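Local coordinates for protein polyketide synthase PksJ (Bacillus subtilis subsp. subtilis, PDB 4J1Q) that catalyses stereoselective NADPH-dependent alpha- and beta-ketoreduction, probably of carrier-bound acyl intermediates, as a ketoreductase domain of the bacillaene polyketide assembly line, at residues L103-E117 and F137-P150. Residues are numbered along the deposited sequence; the frame is centred on the assembly and turned at random.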
ATOM      1  N   LEU A 103      -7.104 -14.977  21.497  1.00 74.82           N
ATOM      2  CA  LEU A 103      -7.360 -13.547  21.454  1.00 72.75           C
ATOM      3  C   LEU A 103      -8.670 -13.249  22.158  1.00 73.90           C
ATOM      4  O   LEU A 103      -8.804 -12.249  22.823  1.00 73.53           O
ATOM      5  CB  LEU A 103      -7.416 -13.049  20.010  1.00 75.56           C
ATOM      6  CG  LEU A 103      -6.092 -13.110  19.236  1.00 73.78           C
ATOM      7  CD1 LEU A 103      -6.284 -12.596  17.821  1.00 74.01           C
ATOM      8  CD2 LEU A 103      -5.011 -12.307  19.946  1.00 79.68           C
ATOM      9  N   SER A 104      -9.641 -14.134  22.020  1.00 76.97           N
ATOM     10  CA  SER A 104     -10.884 -13.948  22.736  1.00 78.89           C
ATOM     11  C   SER A 104     -10.595 -13.979  24.224  1.00 77.84           C
ATOM     12  O   SER A 104     -11.049 -13.118  24.965  1.00 76.65           O
ATOM     13  CB  SER A 104     -11.908 -15.022  22.369  1.00 76.86           C
ATOM     14  OG  SER A 104     -13.065 -14.901  23.173  1.00 80.12           O
ATOM     15  N   ALA A 105      -9.775 -14.936  24.641  1.00 82.59           N
ATOM     16  CA  ALA A 105      -9.552 -15.189  26.061  1.00 83.95           C
ATOM     17  C   ALA A 105      -8.733 -14.087  26.710  1.00 87.79           C
ATOM     18  O   ALA A 105      -9.072 -13.614  27.794  1.00 96.87           O
ATOM     19  CB  ALA A 105      -8.880 -16.538  26.271  1.00 83.75           C
ATOM     20  N   GLY A 106      -7.637 -13.699  26.064  1.00 83.71           N
ATOM     21  CA  GLY A 106      -6.632 -12.877  26.724  1.00 74.52           C
ATOM     22  C   GLY A 106      -5.716 -12.150  25.759  1.00 78.38           C
ATOM     23  O   GLY A 106      -5.700 -12.438  24.549  1.00 74.02           O
ATOM     24  N   ARG A 107      -4.885 -11.271  26.308  1.00 77.22           N
ATOM     25  CA  ARG A 107      -4.063 -10.388  25.496  1.00 71.51           C
ATOM     26  C   ARG A 107      -2.849 -11.038  24.863  1.00 69.59           C
ATOM     27  O   ARG A 107      -2.241 -11.972  25.400  1.00 73.75           O
ATOM     28  CB  ARG A 107      -3.624  -9.167  26.289  1.00 69.48           C
ATOM     29  CG  ARG A 107      -4.708  -8.125  26.439  1.00 72.27           C
ATOM     30  CD  ARG A 107      -4.100  -6.831  26.961  1.00 71.32           C
ATOM     31  NE  ARG A 107      -5.105  -5.795  27.157  1.00 77.60           N
ATOM     32  CZ  ARG A 107      -5.515  -4.963  26.202  1.00 86.17           C
ATOM     33  NH1 ARG A 107      -4.959  -5.000  24.996  1.00 79.37           N
ATOM     34  NH2 ARG A 107      -6.463  -4.067  26.461  1.00 91.98           N
ATOM     35  N   ILE A 108      -2.475 -10.505  23.716  1.00 63.69           N
ATOM     36  CA  ILE A 108      -1.325 -11.027  23.045  1.00 61.87           C
ATOM     37  C   ILE A 108      -0.547  -9.952  22.304  1.00 57.87           C
ATOM     38  O   ILE A 108      -1.092  -8.922  21.941  1.00 56.69           O
ATOM     39  CB  ILE A 108      -1.710 -12.163  22.101  1.00 61.48           C
ATOM     40  CG1 ILE A 108      -2.724 -13.086  22.796  1.00 63.79           C
ATOM     41  CG2 ILE A 108      -0.458 -12.882  21.620  1.00 60.63           C
ATOM     42  CD1 ILE A 108      -2.727 -14.519  22.309  1.00 60.45           C
ATOM     43  N   ILE A 109       0.751 -10.197  22.160  1.00 54.95           N
ATOM     44  CA  ILE A 109       1.650  -9.291  21.490  1.00 53.72           C
ATOM     45  C   ILE A 109       2.378 -10.030  20.365  1.00 53.06           C
ATOM     46  O   ILE A 109       2.913 -11.129  20.575  1.00 52.81           O
ATOM     47  CB  ILE A 109       2.678  -8.678  22.469  1.00 57.90           C
ATOM     48  CG1 ILE A 109       3.495  -7.610  21.742  1.00 59.03           C
ATOM     49  CG2 ILE A 109       3.603  -9.759  23.016  1.00 60.21           C
ATOM     50  CD1 ILE A 109       4.189  -6.605  22.646  1.00 67.79           C
ATOM     51  N   ILE A 110       2.255  -9.497  19.146  1.00 49.03           N
ATOM     52  CA  ILE A 110       3.111  -9.914  18.044  1.00 48.80           C
ATOM     53  C   ILE A 110       4.020  -8.775  17.639  1.00 48.78           C
ATOM     54  O   ILE A 110       3.561  -7.650  17.452  1.00 45.36           O
ATOM     55  CB  ILE A 110       2.310 -10.338  16.805  1.00 48.25           C
ATOM     56  CG1 ILE A 110       1.031 -11.046  17.221  1.00 56.28           C
ATOM     57  CG2 ILE A 110       3.157 -11.219  15.896  1.00 45.73           C
ATOM     58  CD1 ILE A 110       0.203 -11.501  16.043  1.00 57.09           C
ATOM     59  N   GLN A 111       5.298  -9.090  17.462  1.00 48.66           N
ATOM     60  CA  GLN A 111       6.261  -8.138  16.960  1.00 49.38           C
ATOM     61  C   GLN A 111       6.927  -8.713  15.727  1.00 51.17           C
ATOM     62  O   GLN A 111       7.479  -9.834  15.760  1.00 54.87           O
ATOM     63  CB  GLN A 111       7.326  -7.849  18.007  1.00 51.12           C
ATOM     64  CG  GLN A 111       6.761  -7.507  19.372  1.00 54.74           C
ATOM     65  CD  GLN A 111       7.851  -7.176  20.375  1.00 57.16           C
ATOM     66  OE1 GLN A 111       8.689  -8.021  20.683  1.00 58.23           O
ATOM     67  NE2 GLN A 111       7.869  -5.934  20.853  1.00 53.58           N
ATOM     68  N   ALA A 112       6.875  -7.948  14.642  1.00 44.85           N
ATOM     69  CA  ALA A 112       7.506  -8.362  13.404  1.00 44.99           C
ATOM     70  C   ALA A 112       8.826  -7.664  13.291  1.00 46.65           C
ATOM     71  O   ALA A 112       8.928  -6.448  13.515  1.00 45.18           O
ATOM     72  CB  ALA A 112       6.633  -8.037  12.209  1.00 41.92           C
ATOM     73  N   ILE A 113       9.859  -8.447  13.004  1.00 48.09           N
ATOM     74  CA  ILE A 113      11.178  -7.881  12.847  1.00 50.59           C
ATOM     75  C   ILE A 113      11.533  -7.858  11.383  1.00 48.88           C
ATOM     76  O   ILE A 113      11.544  -8.889  10.721  1.00 49.71           O
ATOM     77  CB  ILE A 113      12.231  -8.648  13.657  1.00 50.73           C
ATOM     78  CG1 ILE A 113      11.657  -9.047  15.017  1.00 54.59           C
ATOM     79  CG2 ILE A 113      13.456  -7.792  13.855  1.00 52.94           C
ATOM     80  CD1 ILE A 113      11.268  -7.907  15.936  1.00 54.13           C
ATOM     81  N   VAL A 114      11.625  -6.651  10.857  1.00 49.34           N
ATOM     82  CA  VAL A 114      11.941  -6.447   9.457  1.00 50.80           C
ATOM     83  C   VAL A 114      13.297  -5.754   9.433  1.00 55.80           C
ATOM     84  O   VAL A 114      13.475  -4.702  10.075  1.00 52.93           O
ATOM     85  CB  VAL A 114      10.867  -5.568   8.762  1.00 47.14           C
ATOM     86  CG1 VAL A 114      11.060  -5.527   7.239  1.00 47.22           C
ATOM     87  CG2 VAL A 114       9.476  -6.056   9.137  1.00 41.65           C
ATOM     88  N   PRO A 115      14.277  -6.394   8.778  1.00 58.95           N
ATOM     89  CA  PRO A 115      15.547  -5.752   8.533  1.00 64.99           C
ATOM     90  C   PRO A 115      15.476  -4.891   7.283  1.00 67.70           C
ATOM     91  O   PRO A 115      15.117  -5.386   6.219  1.00 68.36           O
ATOM     92  CB  PRO A 115      16.492  -6.939   8.324  1.00 66.28           C
ATOM     93  CG  PRO A 115      15.627  -7.999   7.723  1.00 65.10           C
ATOM     94  CD  PRO A 115      14.224  -7.759   8.221  1.00 61.21           C
ATOM     95  N   LEU A 116      15.753  -3.599   7.431  1.00 69.91           N
ATOM     96  CA  LEU A 116      16.043  -2.757   6.284  1.00 73.84           C
ATOM     97  C   LEU A 116      17.257  -3.320   5.556  1.00 76.09           C
ATOM     98  O   LEU A 116      18.323  -3.478   6.135  1.00 84.52           O
ATOM     99  CB  LEU A 116      16.292  -1.312   6.721  1.00 70.76           C
ATOM    100  CG  LEU A 116      15.206  -0.714   7.616  1.00 66.49           C
ATOM    101  CD1 LEU A 116      15.814   0.016   8.800  1.00 65.58           C
ATOM    102  CD2 LEU A 116      14.308   0.228   6.841  1.00 71.67           C
ATOM    103  N   GLU A 117      17.036  -3.746   4.325  1.00 75.38           N
ATOM    104  CA  GLU A 117      18.077  -4.310   3.506  1.00 79.02           C
ATOM    105  C   GLU A 117      17.575  -4.165   2.088  1.00 84.67           C
ATOM    106  O   GLU A 117      16.567  -3.489   1.857  1.00 91.89           O
ATOM    107  CB  GLU A 117      18.292  -5.776   3.863  1.00 83.32           C
ATOM    108  CG  GLU A 117      19.484  -6.421   3.165  1.00 93.42           C
ATOM    109  CD  GLU A 117      20.190  -7.459   4.021  1.00102.59           C
ATOM    110  OE1 GLU A 117      21.212  -7.103   4.647  1.00113.60           O
ATOM    111  OE2 GLU A 117      19.748  -8.634   4.049  1.00 94.41           O
ATOM    112  N   PHE A 137      -9.351  -7.769  16.396  1.00 45.36           N
ATOM    113  CA  PHE A 137      -9.072  -8.469  17.642  1.00 47.36           C
ATOM    114  C   PHE A 137      -8.760  -7.493  18.790  1.00 49.20           C
ATOM    115  O   PHE A 137      -7.642  -7.025  18.923  1.00 47.86           O
ATOM    116  CB  PHE A 137      -7.935  -9.489  17.447  1.00 47.08           C
ATOM    117  CG  PHE A 137      -8.207 -10.513  16.359  1.00 48.08           C
ATOM    118  CD1 PHE A 137      -7.406 -10.574  15.211  1.00 45.55           C
ATOM    119  CD2 PHE A 137      -9.283 -11.390  16.458  1.00 48.10           C
ATOM    120  CE1 PHE A 137      -7.650 -11.514  14.221  1.00 44.47           C
ATOM    121  CE2 PHE A 137      -9.570 -12.287  15.436  1.00 48.27           C
ATOM    122  CZ  PHE A 137      -8.756 -12.348  14.315  1.00 46.83           C
ATOM    123  N   SER A 138      -9.771  -7.182  19.598  1.00 54.31           N
ATOM    124  CA  SER A 138      -9.663  -6.242  20.725  1.00 59.04           C
ATOM    125  C   SER A 138      -8.340  -6.279  21.510  1.00 59.19           C
ATOM    126  O   SER A 138      -7.869  -5.255  21.990  1.00 61.56           O
ATOM    127  CB  SER A 138     -10.829  -6.473  21.711  1.00 63.96           C
ATOM    128  OG  SER A 138     -11.961  -5.689  21.390  1.00 70.17           O
ATOM    129  N   LYS A 139      -7.817  -7.471  21.760  1.00 60.02           N
ATOM    130  CA  LYS A 139      -6.840  -7.663  22.824  1.00 61.51           C
ATOM    131  C   LYS A 139      -5.472  -8.010  22.262  1.00 57.64           C
ATOM    132  O   LYS A 139      -4.605  -8.553  22.964  1.00 59.35           O
ATOM    133  CB  LYS A 139      -7.317  -8.754  23.785  1.00 63.16           C
ATOM    134  CG  LYS A 139      -8.678  -8.475  24.405  1.00 68.29           C
ATOM    135  CD  LYS A 139      -8.947  -9.377  25.605  1.00 76.24           C
ATOM    136  CE  LYS A 139     -10.380  -9.201  26.076  1.00 82.97           C
ATOM    137  NZ  LYS A 139     -10.614  -9.779  27.426  1.00 94.52           N
ATOM    138  N   LEU A 140      -5.289  -7.668  20.996  1.00 53.83           N
ATOM    139  CA  LEU A 140      -4.036  -7.877  20.310  1.00 52.11           C
ATOM    140  C   LEU A 140      -3.252  -6.572  20.250  1.00 49.38           C
ATOM    141  O   LEU A 140      -3.822  -5.514  20.005  1.00 50.67           O
ATOM    142  CB  LEU A 140      -4.316  -8.382  18.906  1.00 48.45           C
ATOM    143  CG  LEU A 140      -3.140  -8.456  17.941  1.00 46.43           C
ATOM    144  CD1 LEU A 140      -2.132  -9.454  18.455  1.00 46.92           C
ATOM    145  CD2 LEU A 140      -3.655  -8.890  16.573  1.00 45.14           C
ATOM    146  N   THR A 141      -1.960  -6.658  20.558  1.00 47.39           N
ATOM    147  CA  THR A 141      -1.002  -5.617  20.249  1.00 48.32           C
ATOM    148  C   THR A 141      -0.083  -6.120  19.142  1.00 46.96           C
ATOM    149  O   THR A 141       0.531  -7.176  19.288  1.00 47.97           O
ATOM    150  CB  THR A 141      -0.134  -5.239  21.482  1.00 50.85           C
ATOM    151  OG1 THR A 141      -0.930  -4.516  22.425  1.00 50.51           O
ATOM    152  CG2 THR A 141       1.033  -4.341  21.060  1.00 49.91           C
ATOM    153  N   ALA A 142       0.005  -5.373  18.042  1.00 42.96           N
ATOM    154  CA  ALA A 142       0.858  -5.771  16.934  1.00 40.58           C
ATOM    155  C   ALA A 142       1.831  -4.658  16.528  1.00 41.27           C
ATOM    156  O   ALA A 142       1.417  -3.543  16.201  1.00 38.24           O
ATOM    157  CB  ALA A 142       0.019  -6.217  15.751  1.00 37.63           C
ATOM    158  N   GLN A 143       3.128  -4.966  16.551  1.00 40.89           N
ATOM    159  CA  GLN A 143       4.147  -3.981  16.219  1.00 40.44           C
ATOM    160  C   GLN A 143       5.020  -4.492  15.108  1.00 39.65           C
ATOM    161  O   GLN A 143       5.409  -5.648  15.097  1.00 39.20           O
ATOM    162  CB  GLN A 143       5.029  -3.628  17.434  1.00 41.77           C
ATOM    163  CG  GLN A 143       4.302  -2.868  18.526  1.00 44.80           C
ATOM    164  CD  GLN A 143       5.078  -2.805  19.848  1.00 50.83           C
ATOM    165  OE1 GLN A 143       5.915  -3.658  20.143  1.00 50.13           O
ATOM    166  NE2 GLN A 143       4.779  -1.793  20.652  1.00 52.08           N
ATOM    167  N   VAL A 144       5.360  -3.599  14.194  1.00 37.94           N
ATOM    168  CA  VAL A 144       6.345  -3.928  13.194  1.00 39.00           C
ATOM    169  C   VAL A 144       7.594  -3.132  13.515  1.00 39.48           C
ATOM    170  O   VAL A 144       7.512  -1.959  13.867  1.00 40.11           O
ATOM    171  CB  VAL A 144       5.822  -3.597  11.784  1.00 35.48           C
ATOM    172  CG1 VAL A 144       5.223  -2.206  11.801  1.00 41.18           C
ATOM    173  CG2 VAL A 144       6.935  -3.696  10.761  1.00 33.70           C
ATOM    174  N   ILE A 145       8.720  -3.826  13.577  1.00 41.36           N
ATOM    175  CA  ILE A 145       9.967  -3.229  14.018  1.00 43.71           C
ATOM    176  C   ILE A 145      11.022  -3.423  12.943  1.00 46.26           C
ATOM    177  O   ILE A 145      11.463  -4.545  12.680  1.00 50.39           O
ATOM    178  CB  ILE A 145      10.450  -3.869  15.334  1.00 46.78           C
ATOM    179  CG1 ILE A 145       9.521  -3.471  16.490  1.00 45.67           C
ATOM    180  CG2 ILE A 145      11.898  -3.480  15.613  1.00 48.50           C
ATOM    181  CD1 ILE A 145       9.445  -4.504  17.592  1.00 46.83           C
ATOM    182  N   GLU A 146      11.423  -2.321  12.324  1.00 47.09           N
ATOM    183  CA  GLU A 146      12.351  -2.361  11.199  1.00 51.75           C
ATOM    184  C   GLU A 146      13.764  -2.113  11.725  1.00 54.40           C
ATOM    185  O   GLU A 146      13.990  -1.169  12.474  1.00 51.78           O
ATOM    186  CB  GLU A 146      11.983  -1.279  10.168  1.00 47.77           C
ATOM    187  CG  GLU A 146      10.565  -1.395   9.615  1.00 52.95           C
ATOM    188  CD  GLU A 146      10.060  -0.113   8.946  1.00 53.63           C
ATOM    189  OE1 GLU A 146      10.793   0.491   8.114  1.00 49.44           O
ATOM    190  OE2 GLU A 146       8.905   0.274   9.231  1.00 53.71           O
ATOM    191  N   ILE A 147      14.710  -2.962  11.343  1.00 60.84           N
ATOM    192  CA  ILE A 147      16.039  -2.920  11.940  1.00 60.04           C
ATOM    193  C   ILE A 147      17.097  -2.933  10.861  1.00 62.14           C
ATOM    194  O   ILE A 147      17.117  -3.828  10.014  1.00 64.38           O
ATOM    195  CB  ILE A 147      16.279  -4.126  12.848  1.00 64.75           C
ATOM    196  CG1 ILE A 147      15.298  -4.102  14.017  1.00 64.46           C
ATOM    197  CG2 ILE A 147      17.731  -4.155  13.326  1.00 68.22           C
ATOM    198  CD1 ILE A 147      15.330  -5.358  14.860  1.00 65.44           C
ATOM    199  N   GLU A 148      17.996  -1.959  10.923  1.00 65.95           N
ATOM    200  CA  GLU A 148      19.028  -1.771   9.903  1.00 73.13           C
ATOM    201  C   GLU A 148      20.037  -2.926   9.839  1.00 76.16           C
ATOM    202  O   GLU A 148      20.376  -3.398   8.749  1.00 77.22           O
ATOM    203  CB  GLU A 148      19.751  -0.434  10.111  1.00 76.44           C
ATOM    204  CG  GLU A 148      21.158  -0.371   9.537  1.00 92.27           C
ATOM    205  CD  GLU A 148      21.208   0.179   8.118  1.00 96.60           C
ATOM    206  OE1 GLU A 148      20.458   1.127   7.791  1.00100.59           O
ATOM    207  OE2 GLU A 148      22.029  -0.323   7.325  1.00107.39           O
ATOM    208  N   LYS A 149      20.536  -3.357  10.996  1.00 73.28           N
ATOM    209  CA  LYS A 149      21.289  -4.619  11.078  1.00 81.82           C
ATOM    210  C   LYS A 149      21.069  -5.241  12.438  1.00 80.94           C
ATOM    211  O   LYS A 149      21.834  -4.991  13.364  1.00 80.31           O
ATOM    212  CB  LYS A 149      22.799  -4.402  10.868  1.00 91.20           C
ATOM    213  CG  LYS A 149      23.169  -3.387   9.792  1.00 99.42           C
ATOM    214  CD  LYS A 149      22.871  -3.914   8.400  1.00104.78           C
ATOM    215  CE  LYS A 149      24.125  -4.445   7.737  1.00111.42           C
ATOM    216  NZ  LYS A 149      23.728  -5.471   6.736  1.00121.08           N
ATOM    217  N   PRO A 150      19.989  -6.014  12.582  1.00 78.11           N
ATOM    218  CA  PRO A 150      19.635  -6.486  13.916  1.00 80.52           C
ATOM    219  C   PRO A 150      20.688  -7.430  14.543  1.00 88.87           C
ATOM    220  O   PRO A 150      20.974  -7.310  15.736  1.00 91.51           O
ATOM    221  CB  PRO A 150      18.288  -7.192  13.702  1.00 72.81           C
ATOM    222  CG  PRO A 150      18.264  -7.556  12.259  1.00 68.46           C
ATOM    223  CD  PRO A 150      19.071  -6.508  11.540  1.00 73.52           C
TER
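Gln111 and Gln143 sit abreast on neighbouring parallel strands, 108-115 and 140-147, and their side chains run the same way. In Gln111, CB rests 4.0 Å from CD1 of Ile145. CG stands beside the backbone N (chi1 -50°) and comes within 4.0 Å of Gln143 OE1; past it the chain is extended, bringing CD toward both partners. At the tip NE2 donates to Gln143 OE1 at 3.1 Å, with the acceptor in the Gln111 amide plane and an N-H...O angle of 170°. The two amides are nearly coplanar, 24° apart. Gln111 OE1 bonds to His47 of strand 46-52, while NE2 also reaches the carbonyl of Leu160 in helix 156-164; Gln143 NE2 turns to Asp163 O of that helix.

Between the same strands the backbones are joined in parallel register, for instance Ala112 N to Gln143 O at 2.8 Å and Gln143 N to Ile110 O at 2.9 Å. On the opposite face Ile110 CG1 meets Leu140 CD1 at 3.7 Å, and further along Val114 CG2 meets Val144 CG2 at 3.8 Å.

Helix 126-136 links the strands in a beta-alpha-beta unit of what is, as in related ketoreductases, probably the Rossmann-like structural subdomain, apart from the subdomain that holds NADPH. With several bonds on their buried amides, the two glutamines are probably held in one rotation, and they tie the strand pair to helix 156-164 and, through His47, to strand 46-52.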